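Long-range contacts in methionine gamma-lyase (Trichomonas vaginalis, PDB 1PFF), which belongs to the Cys/Met metabolism family of PLP-dependent enzymes, with four chains in its assembly and each chain built round a seven-strand and a five-strand mixed sheet: residues A[97-102]-A[229-234]; A[202-207]-A[241-246]; A[212-217]-A[321-326]; A[221-226]-A[246-251]; A[283-288]-A[302-307]. All blocks are in the same frame, centred on the assembly; numbering follows the deposited sequence.

How the contacts relate
Four of the five contacts involve the chain's five-strand sheet or its flanking segments; contact 1 ties that region to the loop after strand 84-90 of the seven-strand sheet. Contacts 2 and 3 lie along helix 183-216, their centres about 17 Å apart, and contact 4 pairs the next strand, 223-224, with 247-251. Contact 5 lies where strand 306-310, the other neighbour of 247-251, begins. Contacts 1 and 4 are closest (centres about 11 Å apart), 2 and 5 farthest (about 23 Å). Contact 5 opens after 1, 2 and 4 close, whereas segments of contacts 1 to 4 largely alternate along the chain, knitting the C-terminal part together and, through contact 1, to the seven-strand part.

Contact 1 of 5, residues A[97-102]-A[229-234]; sequences LKVIDI and PDHPGH
Leu-97 and Val-99, in the loop that leads from strand 84-90 to helix 102-109, meet His-231 and Gly-233, in the loop that leads into helix 234-240. The one direct hydrogen bond runs from His-231 NE2 to Leu-97 O, 2.8 Å long and bent, with an N-H...O angle of 138°. The donor stands above the carbonyl plane, 49° out of it, and is not on a lone pair. The His-231 CG lies anti to the backbone N (chi1 -165°), which carries the imidazole across to the other loop; there its edge also meets Val-99 CG2, 4.0 Å from NE2. Pro-232 CD lies over one ring face, offset toward its rim.

Strand 84-90 belongs to the seven-strand sheet and strand 223-224 to the five-strand sheet, so this contact joins the surroundings of two sheets, in keeping with the two-part architecture of fold type I PLP-dependent enzymes. A type I turn from His-231 to His-234, with His-234 N bonded to His-231 O at 3.0 Å, delivers Gly-233 to the N-cap position of helix 234-240. With no side chain there, Val-99 settles directly on the backbone: its CB is 3.7 Å from Gly-233 CA, while its CG1 is 3.7 Å from Gly-233 O. Val-99 also packs on Ile-236 and Gln-240 of that helix. Water 1 accepts from Val-99 N at 3.0 Å and, weakly, from Gly-233 N at 3.2 Å, bridging the two backbones beside the imidazole.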
# COMPACT_ATOMS: atom_id res chain seq x y z
N LEU A 97 25.98 24.16 9.05
CA LEU A 97 24.78 25.01 9.06
C LEU A 97 25.10 26.44 8.63
O LEU A 97 24.52 27.41 9.13
CB LEU A 97 24.11 25.00 10.44
CG LEU A 97 23.31 23.81 11.02
CD1 LEU A 97 22.17 23.38 10.10
CD2 LEU A 97 24.20 22.62 11.36
N LYS A 98 26.04 26.57 7.70
CA LYS A 98 26.33 27.87 7.11
C LYS A 98 25.05 28.48 6.55
O LYS A 98 24.25 27.79 5.90
CB LYS A 98 27.37 27.73 6.01
CG LYS A 98 27.88 29.08 5.48
CD LYS A 98 28.94 28.84 4.41
CE LYS A 98 28.30 28.69 3.02
NZ LYS A 98 29.34 28.30 2.02
N VAL A 99 24.85 29.77 6.81
CA VAL A 99 23.64 30.45 6.35
C VAL A 99 23.94 31.33 5.14
O VAL A 99 24.86 32.14 5.16
CB VAL A 99 23.02 31.31 7.48
CG1 VAL A 99 21.83 32.10 6.96
CG2 VAL A 99 22.62 30.44 8.68
N ILE A 100 23.17 31.14 4.07
CA ILE A 100 23.32 31.98 2.88
C ILE A 100 22.12 32.92 2.76
O ILE A 100 20.96 32.48 2.85
CB ILE A 100 23.49 31.11 1.61
CG1 ILE A 100 24.76 30.26 1.73
CG2 ILE A 100 23.52 31.98 0.34
CD1 ILE A 100 24.77 28.99 0.83
N ASP A 101 22.40 34.21 2.57
CA ASP A 101 21.37 35.21 2.39
C ASP A 101 20.66 35.01 1.04
O ASP A 101 21.21 35.34 -0.02
CB ASP A 101 21.98 36.62 2.49
CG ASP A 101 20.94 37.71 2.57
OD1 ASP A 101 21.21 38.72 3.25
OD2 ASP A 101 19.84 37.67 1.97
N ILE A 102 19.45 34.46 1.09
CA ILE A 102 18.71 34.11 -0.13
C ILE A 102 18.41 35.35 -0.98
O ILE A 102 18.70 35.37 -2.18
CB ILE A 102 17.39 33.34 0.21
CG1 ILE A 102 17.69 32.00 0.90
CG2 ILE A 102 16.55 33.13 -1.05
CD1 ILE A 102 16.45 31.35 1.55
N PRO A 229 23.07 33.44 18.71
CA PRO A 229 23.66 34.74 18.35
C PRO A 229 25.15 34.65 17.99
O PRO A 229 25.62 35.50 17.25
CB PRO A 229 23.42 35.59 19.59
CG PRO A 229 22.19 34.96 20.23
CD PRO A 229 22.38 33.49 20.02
N ASP A 230 25.85 33.63 18.48
CA ASP A 230 27.26 33.37 18.14
C ASP A 230 27.49 32.74 16.76
O ASP A 230 28.64 32.66 16.30
CB ASP A 230 27.89 32.44 19.18
CG ASP A 230 28.39 33.19 20.40
OD1 ASP A 230 28.39 34.44 20.40
OD2 ASP A 230 28.83 32.60 21.41
N HIS A 231 26.42 32.27 16.12
CA HIS A 231 26.48 31.74 14.76
C HIS A 231 26.54 32.93 13.78
O HIS A 231 25.70 33.81 13.84
CB HIS A 231 25.24 30.87 14.49
CG HIS A 231 25.34 30.00 13.28
ND1 HIS A 231 25.90 28.74 13.31
CD2 HIS A 231 24.93 30.19 12.00
CE1 HIS A 231 25.83 28.20 12.11
NE2 HIS A 231 25.25 29.06 11.30
N PRO A 232 27.55 32.96 12.90
CA PRO A 232 27.74 34.11 12.00
C PRO A 232 26.51 34.44 11.17
O PRO A 232 26.23 35.63 11.01
CB PRO A 232 28.89 33.66 11.08
CG PRO A 232 29.58 32.62 11.79
CD PRO A 232 28.57 31.93 12.70
N GLY A 233 25.79 33.44 10.68
CA GLY A 233 24.62 33.72 9.86
C GLY A 233 23.34 34.02 10.64
O GLY A 233 22.26 34.06 10.05
N HIS A 234 23.45 34.22 11.96
CA HIS A 234 22.27 34.34 12.81
C HIS A 234 21.35 35.47 12.34
O HIS A 234 20.14 35.29 12.25
CB HIS A 234 22.64 34.54 14.29
CG HIS A 234 21.47 34.87 15.16
ND1 HIS A 234 20.50 33.94 15.48
CD2 HIS A 234 21.10 36.03 15.76
CE1 HIS A 234 19.59 34.51 16.25
NE2 HIS A 234 19.93 35.78 16.43
O HOH W 1 26.66 30.88 8.98

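Contact 2 of 5, residues A[202-207]-A[241-246]; sequences RAAENA and MKMFGS
Ala-203, Ala-204 and Ala-207 present a small-residue face of the long helix 183-216 to the loop that runs from helix 234-240 into strand 247-251, where Met-243, Gly-245 and Ser-246 receive it. Small side chains let the backbones come close: the CA atoms of Ala-204 and Ser-246 are 4.5 Å apart. Gly-245, with a positive phi, turns its carbonyl to the helix, with Gly-245 O touching Ala-204 CA at 3.5 Å in a CA-H...O contact (148° at the hydrogen) and Ala-207 CB at 3.4 Å. The same oxygen also accepts a hydrogen bond from Tyr-225 OH.

Met-243 reaches along the helix surface instead of into it. Its CG is anti to the carbonyl carbon (chi1 -58°) and the chain runs straight on to SD, which puts SD 3.8 Å from Ala-204 CB. A bend at the last torsion then swings the methyl against the outer part of Glu-205, with CE 3.4 Å from Glu-205 CG. The two side chains cross obliquely, and the Glu-205 chain, its chi1 of -104° off a staggered value, is extended beyond CG; this end of the contact is its solvent-facing margin.

Ser-246 lies at the other end. Its OG takes the crowded position between the backbone N and the carbonyl carbon, where it bonds to Tyr-146 OH, while Ser-246 CB rests 3.5 Å from Ala-203 CB. To one side, water 2 accepts from Phe-244 N at 2.9 Å and donates to Ala-204 O at 3.2 Å.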
# COMPACT_ATOMS: atom_id res chain seq x y z
N ARG A 202 7.74 22.00 16.44
CA ARG A 202 8.18 21.37 17.69
C ARG A 202 9.66 20.97 17.65
O ARG A 202 10.38 21.18 18.63
CB ARG A 202 7.32 20.17 18.08
CG ARG A 202 7.67 19.58 19.48
CD ARG A 202 7.10 20.38 20.67
NE ARG A 202 5.85 19.78 21.16
CZ ARG A 202 4.78 20.46 21.57
NH1 ARG A 202 4.78 21.79 21.59
NH2 ARG A 202 3.69 19.81 21.98
N ALA A 203 10.11 20.39 16.54
CA ALA A 203 11.54 20.05 16.41
C ALA A 203 12.43 21.29 16.51
O ALA A 203 13.46 21.26 17.20
CB ALA A 203 11.82 19.30 15.12
N ALA A 204 12.05 22.37 15.83
CA ALA A 204 12.83 23.62 15.86
C ALA A 204 12.84 24.23 17.26
O ALA A 204 13.87 24.73 17.71
CB ALA A 204 12.32 24.63 14.83
N GLU A 205 11.68 24.21 17.91
CA GLU A 205 11.55 24.67 19.29
C GLU A 205 12.48 23.91 20.21
O GLU A 205 13.19 24.52 21.01
CB GLU A 205 10.12 24.50 19.79
CG GLU A 205 9.35 25.79 19.83
CD GLU A 205 7.84 25.59 19.78
OE1 GLU A 205 7.35 24.50 20.16
OE2 GLU A 205 7.15 26.52 19.33
N ASN A 206 12.44 22.58 20.11
CA ASN A 206 13.33 21.71 20.85
C ASN A 206 14.77 22.06 20.51
O ASN A 206 15.61 22.14 21.40
CB ASN A 206 13.07 20.24 20.52
CG ASN A 206 11.80 19.69 21.16
OD1 ASN A 206 11.12 20.37 21.94
ND2 ASN A 206 11.46 18.44 20.83
N ALA A 207 15.05 22.27 19.23
CA ALA A 207 16.43 22.47 18.79
C ALA A 207 17.06 23.74 19.38
O ALA A 207 18.22 23.71 19.78
CB ALA A 207 16.53 22.46 17.25
N MET A 241 14.10 32.96 8.13
CA MET A 241 13.62 31.72 8.76
C MET A 241 12.67 32.06 9.91
O MET A 241 13.04 32.83 10.79
CB MET A 241 14.80 30.91 9.32
CG MET A 241 15.86 30.49 8.29
SD MET A 241 17.17 29.51 9.03
CE MET A 241 16.41 27.85 9.04
N LYS A 242 11.46 31.49 9.92
CA LYS A 242 10.51 31.74 11.01
C LYS A 242 10.99 31.12 12.32
O LYS A 242 10.70 31.64 13.40
CB LYS A 242 9.11 31.21 10.68
CG LYS A 242 8.51 31.81 9.43
CD LYS A 242 7.04 31.39 9.27
CE LYS A 242 6.51 31.70 7.88
NZ LYS A 242 6.80 33.11 7.48
N MET A 243 11.68 29.99 12.21
CA MET A 243 12.41 29.38 13.32
C MET A 243 13.71 28.84 12.71
O MET A 243 13.87 28.85 11.49
CB MET A 243 11.62 28.23 13.95
CG MET A 243 10.24 28.63 14.50
SD MET A 243 9.41 27.13 15.13
CE MET A 243 9.67 27.23 16.75
N PHE A 244 14.62 28.36 13.54
CA PHE A 244 15.98 28.13 13.07
C PHE A 244 16.33 26.71 12.64
O PHE A 244 17.51 26.39 12.47
CB PHE A 244 16.97 28.69 14.10
CG PHE A 244 16.82 30.17 14.32
CD1 PHE A 244 16.08 30.65 15.41
CD2 PHE A 244 17.41 31.09 13.44
CE1 PHE A 244 15.94 32.00 15.63
CE2 PHE A 244 17.27 32.46 13.65
CZ PHE A 244 16.54 32.92 14.74
N GLY A 245 15.30 25.88 12.41
CA GLY A 245 15.46 24.50 11.99
C GLY A 245 15.75 23.53 13.12
O GLY A 245 15.89 23.94 14.28
N SER A 246 15.86 22.24 12.81
CA SER A 246 16.12 21.24 13.86
C SER A 246 17.45 20.51 13.69
O SER A 246 17.75 19.55 14.41
CB SER A 246 14.95 20.26 13.99
OG SER A 246 14.59 19.73 12.72
O HOH W 2 14.26 27.65 16.34

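Contact 3 of 5, residues A[212-217]-A[321-326]; sequences EFLHEH and DDLKQA. With EDO (1,2-ethanediol), chain I; EDO (1,2-ethanediol), chain H; EDO (1,2-ethanediol), chain G.
Phe-213 and Leu-214, near the end of helix 183-216, pack against Leu-323 and Lys-324 of helix 316-328 in a nearly parallel helix pair. The segment axes cross at -16° and approach to 11.1 Å, and no CA pair comes nearer than the 8.0 Å between His-217 and Lys-324, so the gap is bridged by side chains, Phe-213 reaching the opposing backbone.

The phenyl ring of Phe-213 does most of the bridging. Its chi1 of 149° is away from a staggered value and sends the ring tip to the opposing helix, where CZ stands 3.6 Å from Lys-324 CA and CE2 3.9 Å from Leu-323 CB. The Lys-324 chain passes the ring at about a right angle, its CB 3.7 Å from Phe-213 CZ. Ile-320 also touches the phenyl.

Leu-214 divides its branches: CD1 packs on Ile-248 and Phe-250 of strand 247-251, linking the helix pair to the five-strand sheet, and CD2 faces Leu-323. Three 1,2-ethanediol molecules, probably from the crystallisation liquor, lie by the C-terminal end of helix 183-216, one with its C1 over a face of the His-215 ring. Across the helix pair, Leu-214 CD2 comes to 4.4 Å from Leu-323 CD1.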
# COMPACT_ATOMS: atom_id res chain seq x y z
N GLU A 212 21.17 25.64 23.00
CA GLU A 212 21.59 26.44 24.15
C GLU A 212 22.20 25.58 25.26
O GLU A 212 23.20 25.98 25.88
CB GLU A 212 20.42 27.29 24.67
CG GLU A 212 20.06 28.40 23.69
CD GLU A 212 18.80 29.16 24.07
OE1 GLU A 212 18.53 30.21 23.43
OE2 GLU A 212 18.08 28.72 24.99
N PHE A 213 21.64 24.39 25.47
CA PHE A 213 22.20 23.46 26.45
C PHE A 213 23.62 23.06 26.03
O PHE A 213 24.54 23.05 26.86
CB PHE A 213 21.31 22.21 26.62
CG PHE A 213 22.07 20.96 26.96
CD1 PHE A 213 22.52 20.74 28.26
CD2 PHE A 213 22.37 20.02 25.98
CE1 PHE A 213 23.26 19.60 28.58
CE2 PHE A 213 23.11 18.88 26.29
CZ PHE A 213 23.56 18.66 27.60
N LEU A 214 23.80 22.75 24.75
CA LEU A 214 25.09 22.29 24.23
C LEU A 214 26.12 23.42 24.29
O LEU A 214 27.29 23.18 24.61
CB LEU A 214 24.95 21.78 22.80
CG LEU A 214 24.15 20.50 22.54
CD1 LEU A 214 23.82 20.39 21.05
CD2 LEU A 214 24.90 19.27 23.02
N HIS A 215 25.66 24.63 23.98
CA HIS A 215 26.48 25.85 24.02
C HIS A 215 27.08 26.07 25.40
O HIS A 215 28.18 26.61 25.53
CB HIS A 215 25.62 27.06 23.62
CG HIS A 215 26.38 28.34 23.48
ND1 HIS A 215 27.25 28.59 22.45
CD2 HIS A 215 26.38 29.47 24.25
CE1 HIS A 215 27.76 29.80 22.58
NE2 HIS A 215 27.25 30.35 23.67
N GLU A 216 26.35 25.66 26.44
CA GLU A 216 26.80 25.86 27.81
C GLU A 216 27.54 24.66 28.41
O GLU A 216 28.17 24.80 29.46
CB GLU A 216 25.63 26.29 28.69
CG GLU A 216 25.20 27.72 28.40
CD GLU A 216 24.04 28.18 29.25
OE1 GLU A 216 23.55 27.39 30.10
OE2 GLU A 216 23.61 29.34 29.07
N HIS A 217 27.47 23.51 27.75
CA HIS A 217 28.13 22.30 28.26
C HIS A 217 29.65 22.30 28.03
O HIS A 217 30.11 22.49 26.90
CB HIS A 217 27.51 21.03 27.67
CG HIS A 217 27.94 19.78 28.36
ND1 HIS A 217 27.10 19.06 29.18
CD2 HIS A 217 29.13 19.13 28.38
CE1 HIS A 217 27.75 18.02 29.67
NE2 HIS A 217 28.99 18.05 29.21
N ASP A 321 18.52 15.27 28.72
CA ASP A 321 18.99 14.28 29.70
C ASP A 321 19.95 13.26 29.09
O ASP A 321 21.00 12.97 29.66
CB ASP A 321 17.79 13.55 30.36
CG ASP A 321 17.05 14.44 31.35
OD1 ASP A 321 17.55 15.54 31.67
OD2 ASP A 321 15.94 14.12 31.85
N ASP A 322 19.59 12.75 27.91
CA ASP A 322 20.38 11.76 27.18
C ASP A 322 21.76 12.30 26.81
O ASP A 322 22.79 11.66 27.06
CB ASP A 322 19.63 11.36 25.91
CG ASP A 322 20.22 10.14 25.21
OD1 ASP A 322 20.94 9.35 25.84
OD2 ASP A 322 19.99 9.89 24.00
N LEU A 323 21.78 13.50 26.23
CA LEU A 323 23.03 14.10 25.77
C LEU A 323 23.94 14.48 26.93
O LEU A 323 25.15 14.31 26.85
CB LEU A 323 22.75 15.31 24.88
CG LEU A 323 22.08 15.02 23.53
CD1 LEU A 323 21.60 16.31 22.90
CD2 LEU A 323 23.02 14.28 22.57
N LYS A 324 23.34 14.99 28.01
CA LYS A 324 24.09 15.42 29.19
C LYS A 324 24.87 14.25 29.80
O LYS A 324 26.04 14.39 30.12
CB LYS A 324 23.15 16.03 30.23
CG LYS A 324 23.87 16.76 31.36
CD LYS A 324 22.97 16.94 32.57
CE LYS A 324 23.56 17.93 33.56
NZ LYS A 324 24.85 18.54 33.10
N GLN A 325 24.20 13.11 29.94
CA GLN A 325 24.82 11.89 30.45
C GLN A 325 26.00 11.44 29.57
O GLN A 325 27.07 11.09 30.08
CB GLN A 325 23.76 10.78 30.58
CG GLN A 325 24.30 9.44 31.08
CD GLN A 325 24.88 8.58 29.95
OE1 GLN A 325 24.36 8.57 28.83
NE2 GLN A 325 25.94 7.85 30.25
N ALA A 326 25.79 11.47 28.25
CA ALA A 326 26.81 11.08 27.28
C ALA A 326 28.02 12.02 27.29
O ALA A 326 29.17 11.58 27.35
CB ALA A 326 26.21 10.99 25.88
C1 EDO I . 30.37 24.91 25.75
O1 EDO I . 31.64 25.00 26.36
C2 EDO I . 30.55 25.08 24.25
O2 EDO I . 29.38 24.72 23.53
C1 EDO H . 31.71 27.09 28.84
O1 EDO H . 32.26 27.60 27.63
C2 EDO H . 30.21 27.30 28.83
O2 EDO H . 29.75 27.45 30.16
C1 EDO G . 30.71 28.26 23.60
O1 EDO G . 31.14 27.99 24.93
C2 EDO G . 31.89 28.05 22.65
O2 EDO G . 31.58 28.62 21.39

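Contact 4 of 5, residues A[221-226]-A[246-251]; sequences KKVYYP and SMIAFD
Tyr-224 and Asp-251 meet through a short side-chain hydrogen bond, Tyr-224 OH giving its proton to Asp-251 OD2 at 2.6 Å. The hydroxyl comes from above the carboxylate plane, 44° out of it, and the ring and carboxylate planes stand 74° apart. The Tyr-224 CG is anti to the carbonyl carbon (chi1 -51°), which lays the phenol back along the neighbouring strand, its CD1 edge 4.1 Å from Ala-249 CB.

Beneath this bond the two backbones form an antiparallel pair. Tyr-224 and Ala-249 are its hydrogen-bonded pair, with Tyr-224 N to Ala-249 O at 2.7 Å and Ala-249 N to Tyr-224 O at 3.0 Å. Val-223 and Phe-250, the non-hydrogen-bonded pair, turn to the other face of the sheet, where Val-223 CG1 reaches Ile-248 CG2 at 3.9 Å. Strand 223-224 is the outermost strand of the five-strand sheet within this chain, and the other edge of strand 247-251 bonds to strand 306-310 through Ile-248 with Leu-309 and Phe-250 with Ile-307. Toward Lys-221 the pairing becomes irregular: Asp-251 N still bonds to Lys-222 O, but Asp-251 O accepts from Lys-221 N at 2.7 Å.

Past the other end, Tyr-225 turns its ring edge to strand 247-251. Met-247 O lies in the ring plane at that edge, 3.2 Å from Tyr-225 CD1; Ile-248 CG1 comes to 3.6 Å from the same CD1. The ring also packs on Ala-207, Gln-208 and Ala-211 of helix 183-216.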
# COMPACT_ATOMS: atom_id res chain seq x y z
N LYS A 221 32.49 21.87 22.32
CA LYS A 221 33.31 23.01 21.94
C LYS A 221 32.42 23.99 21.19
O LYS A 221 31.53 24.61 21.78
CB LYS A 221 34.53 22.54 21.15
CG LYS A 221 35.35 21.48 21.89
CD LYS A 221 35.83 21.99 23.25
CE LYS A 221 36.14 20.86 24.19
NZ LYS A 221 36.69 21.37 25.47
N LYS A 222 32.61 24.13 19.89
CA LYS A 222 31.81 25.07 19.13
C LYS A 222 30.48 24.43 18.72
O LYS A 222 30.47 23.28 18.26
CB LYS A 222 32.62 25.55 17.92
CG LYS A 222 31.94 26.51 17.00
CD LYS A 222 31.53 27.83 17.63
CE LYS A 222 31.07 28.75 16.52
NZ LYS A 222 30.37 30.00 16.95
N VAL A 223 29.38 25.15 18.92
CA VAL A 223 28.06 24.70 18.44
C VAL A 223 27.66 25.44 17.17
O VAL A 223 27.77 26.66 17.07
CB VAL A 223 26.95 24.86 19.52
CG1 VAL A 223 25.59 24.37 18.98
CG2 VAL A 223 27.32 24.11 20.79
N TYR A 224 27.20 24.68 16.18
CA TYR A 224 26.74 25.26 14.93
C TYR A 224 25.22 25.16 14.87
O TYR A 224 24.66 24.08 14.68
CB TYR A 224 27.40 24.55 13.75
CG TYR A 224 28.90 24.46 13.89
CD1 TYR A 224 29.52 23.32 14.42
CD2 TYR A 224 29.71 25.54 13.51
CE1 TYR A 224 30.91 23.26 14.56
CE2 TYR A 224 31.09 25.48 13.66
CZ TYR A 224 31.68 24.35 14.18
OH TYR A 224 33.05 24.29 14.31
N TYR A 225 24.55 26.29 15.10
CA TYR A 225 23.09 26.36 15.06
C TYR A 225 22.66 27.79 14.73
O TYR A 225 23.06 28.73 15.42
CB TYR A 225 22.46 25.88 16.37
CG TYR A 225 20.94 25.87 16.31
CD1 TYR A 225 20.27 24.97 15.47
CD2 TYR A 225 20.17 26.78 17.04
CE1 TYR A 225 18.87 24.95 15.38
CE2 TYR A 225 18.76 26.77 16.96
CZ TYR A 225 18.12 25.86 16.12
OH TYR A 225 16.75 25.85 16.04
N PRO A 226 21.89 27.97 13.66
CA PRO A 226 21.48 29.31 13.21
C PRO A 226 20.80 30.19 14.26
O PRO A 226 20.93 31.41 14.19
CB PRO A 226 20.53 29.02 12.04
CG PRO A 226 21.03 27.71 11.50
CD PRO A 226 21.40 26.92 12.74
N SER A 246 15.86 22.24 12.81
CA SER A 246 16.12 21.24 13.86
C SER A 246 17.45 20.51 13.69
O SER A 246 17.75 19.55 14.41
CB SER A 246 14.95 20.26 13.99
OG SER A 246 14.59 19.73 12.72
N MET A 247 18.26 20.97 12.74
CA MET A 247 19.61 20.45 12.59
C MET A 247 20.57 21.24 13.46
O MET A 247 20.55 22.47 13.47
CB MET A 247 20.07 20.54 11.13
CG MET A 247 19.35 19.58 10.21
SD MET A 247 19.71 17.83 10.53
CE MET A 247 21.45 17.85 11.09
N ILE A 248 21.40 20.52 14.20
CA ILE A 248 22.49 21.11 14.95
C ILE A 248 23.75 20.35 14.58
O ILE A 248 23.70 19.14 14.32
CB ILE A 248 22.25 20.98 16.47
CG1 ILE A 248 20.99 21.73 16.90
CG2 ILE A 248 23.48 21.51 17.26
CD1 ILE A 248 20.54 21.37 18.31
N ALA A 249 24.87 21.05 14.56
CA ALA A 249 26.15 20.36 14.58
C ALA A 249 26.97 20.94 15.71
O ALA A 249 26.73 22.05 16.17
CB ALA A 249 26.86 20.45 13.24
N PHE A 250 27.92 20.16 16.20
CA PHE A 250 28.82 20.64 17.24
C PHE A 250 30.13 19.88 17.23
O PHE A 250 30.18 18.71 16.83
CB PHE A 250 28.17 20.67 18.64
CG PHE A 250 27.75 19.32 19.15
CD1 PHE A 250 26.51 18.78 18.81
CD2 PHE A 250 28.57 18.61 20.03
CE1 PHE A 250 26.11 17.53 19.31
CE2 PHE A 250 28.18 17.36 20.53
CZ PHE A 250 26.95 16.83 20.17
N ASP A 251 31.18 20.59 17.63
CA ASP A 251 32.49 19.98 17.83
C ASP A 251 32.64 19.47 19.25
O ASP A 251 32.27 20.15 20.22
CB ASP A 251 33.61 20.97 17.53
CG ASP A 251 33.72 21.30 16.06
OD1 ASP A 251 33.28 20.48 15.22
OD2 ASP A 251 34.22 22.37 15.66

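Contact 5 of 5, residues A[283-288]-A[302-307]; sequences HPASMT and LTDNLI
Pro-284 and Ala-285 meet Thr-303 and Leu-306 around a single water that makes three backbone hydrogen bonds. Water 3 accepts from Ala-285 N at 2.9 Å and donates to Thr-303 O at 2.9 Å and to Leu-306 O at 2.8 Å. It also sits over one face of the His-283 ring, offset toward the rim. Pro-284 CD closes in on Leu-306 O at 3.2 Å, and Pro-284 CB packs on Leu-302 CD1 at 3.8 Å. Leu-302 CG, anti to the backbone N (chi1 180°), extends the branch so that both methyls lie against Pro-284 CB.

His-283 follows strand 280-282 and is the N-cap of the short helix 284-287; its carbonyl accepts from both Ser-286 N and Met-287 N. Opposite it, a type I turn from Thr-303 to Leu-306 leads into strand 306-310, the neighbour of 280-282 in the five-strand sheet. An ST turn shapes this bend, Asn-305 N bonding to Thr-303 OG1 at 3.1 Å. Asp-304, inside the turn, brings OD1 to 3.2 Å from Ala-285 CB, and the same oxygen is in a salt bridge with Arg-297. At the far end of the helix, Thr-288 N and OG1 reach Pro-284 O from opposite faces of its plane, OG1 at 3.2 Å.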
# COMPACT_ATOMS: atom_id res chain seq x y z
N HIS A 283 28.34 10.81 13.55
CA HIS A 283 29.67 11.39 13.44
C HIS A 283 30.06 11.10 12.00
O HIS A 283 30.44 9.96 11.68
CB HIS A 283 30.62 10.72 14.42
CG HIS A 283 32.05 11.12 14.25
ND1 HIS A 283 32.57 12.29 14.76
CD2 HIS A 283 33.08 10.49 13.63
CE1 HIS A 283 33.85 12.37 14.46
NE2 HIS A 283 34.19 11.30 13.78
N PRO A 284 29.91 12.09 11.12
CA PRO A 284 30.08 11.88 9.68
C PRO A 284 31.43 11.28 9.27
O PRO A 284 31.44 10.37 8.45
CB PRO A 284 29.92 13.29 9.10
CG PRO A 284 29.10 14.02 10.11
CD PRO A 284 29.50 13.47 11.44
N ALA A 285 32.53 11.76 9.84
CA ALA A 285 33.87 11.31 9.42
C ALA A 285 34.12 9.81 9.62
O ALA A 285 34.98 9.23 8.95
CB ALA A 285 34.95 12.13 10.09
N SER A 286 33.38 9.20 10.54
CA SER A 286 33.49 7.76 10.78
C SER A 286 32.28 6.98 10.29
O SER A 286 32.39 5.78 10.00
CB SER A 286 33.73 7.48 12.27
OG SER A 286 32.55 7.71 13.02
N MET A 287 31.13 7.65 10.20
CA MET A 287 29.88 6.94 9.91
C MET A 287 29.39 7.03 8.47
O MET A 287 28.82 6.07 7.94
CB MET A 287 28.78 7.35 10.90
CG MET A 287 29.00 6.80 12.29
SD MET A 287 27.89 7.46 13.54
CE MET A 287 26.29 6.77 13.01
N THR A 288 29.59 8.18 7.82
CA THR A 288 29.10 8.37 6.45
C THR A 288 30.21 8.65 5.44
O THR A 288 30.11 8.24 4.28
CB THR A 288 28.05 9.50 6.39
OG1 THR A 288 28.56 10.66 7.06
CG2 THR A 288 26.81 9.14 7.20
N LEU A 302 34.53 19.37 6.58
CA LEU A 302 34.15 18.29 7.48
C LEU A 302 35.36 17.78 8.26
O LEU A 302 36.27 17.19 7.67
CB LEU A 302 33.49 17.14 6.70
CG LEU A 302 33.05 15.94 7.53
CD1 LEU A 302 32.02 16.36 8.59
CD2 LEU A 302 32.50 14.81 6.66
N THR A 303 35.38 18.02 9.57
CA THR A 303 36.49 17.55 10.41
C THR A 303 36.08 16.32 11.20
O THR A 303 34.89 15.98 11.26
CB THR A 303 36.97 18.64 11.41
OG1 THR A 303 36.02 18.74 12.48
CG2 THR A 303 37.00 20.02 10.77
N ASP A 304 37.08 15.71 11.84
CA ASP A 304 36.88 14.55 12.70
C ASP A 304 36.31 14.93 14.06
O ASP A 304 36.03 14.05 14.88
CB ASP A 304 38.20 13.80 12.90
CG ASP A 304 38.62 12.99 11.68
OD1 ASP A 304 37.96 13.06 10.61
OD2 ASP A 304 39.62 12.26 11.69
N ASN A 305 36.15 16.24 14.31
CA ASN A 305 35.55 16.73 15.55
C ASN A 305 34.01 16.73 15.51
O ASN A 305 33.36 16.76 16.56
CB ASN A 305 36.01 18.16 15.86
CG ASN A 305 37.51 18.29 16.06
OD1 ASN A 305 38.11 19.31 15.68
ND2 ASN A 305 38.13 17.29 16.70
N LEU A 306 33.45 16.73 14.29
CA LEU A 306 32.05 17.10 14.07
C LEU A 306 31.01 16.00 14.33
O LEU A 306 31.10 14.91 13.80
CB LEU A 306 31.85 17.66 12.66
CG LEU A 306 30.53 18.42 12.47
CD1 LEU A 306 30.61 19.82 13.08
CD2 LEU A 306 30.15 18.47 11.00
N ILE A 307 30.02 16.34 15.16
CA ILE A 307 28.82 15.52 15.36
C ILE A 307 27.62 16.26 14.77
O ILE A 307 27.47 17.47 14.97
CB ILE A 307 28.60 15.24 16.87
CG1 ILE A 307 29.70 14.34 17.41
CG2 ILE A 307 27.23 14.57 17.09
CD1 ILE A 307 29.81 14.32 18.93
O HOH W 3 32.74 14.06 11.66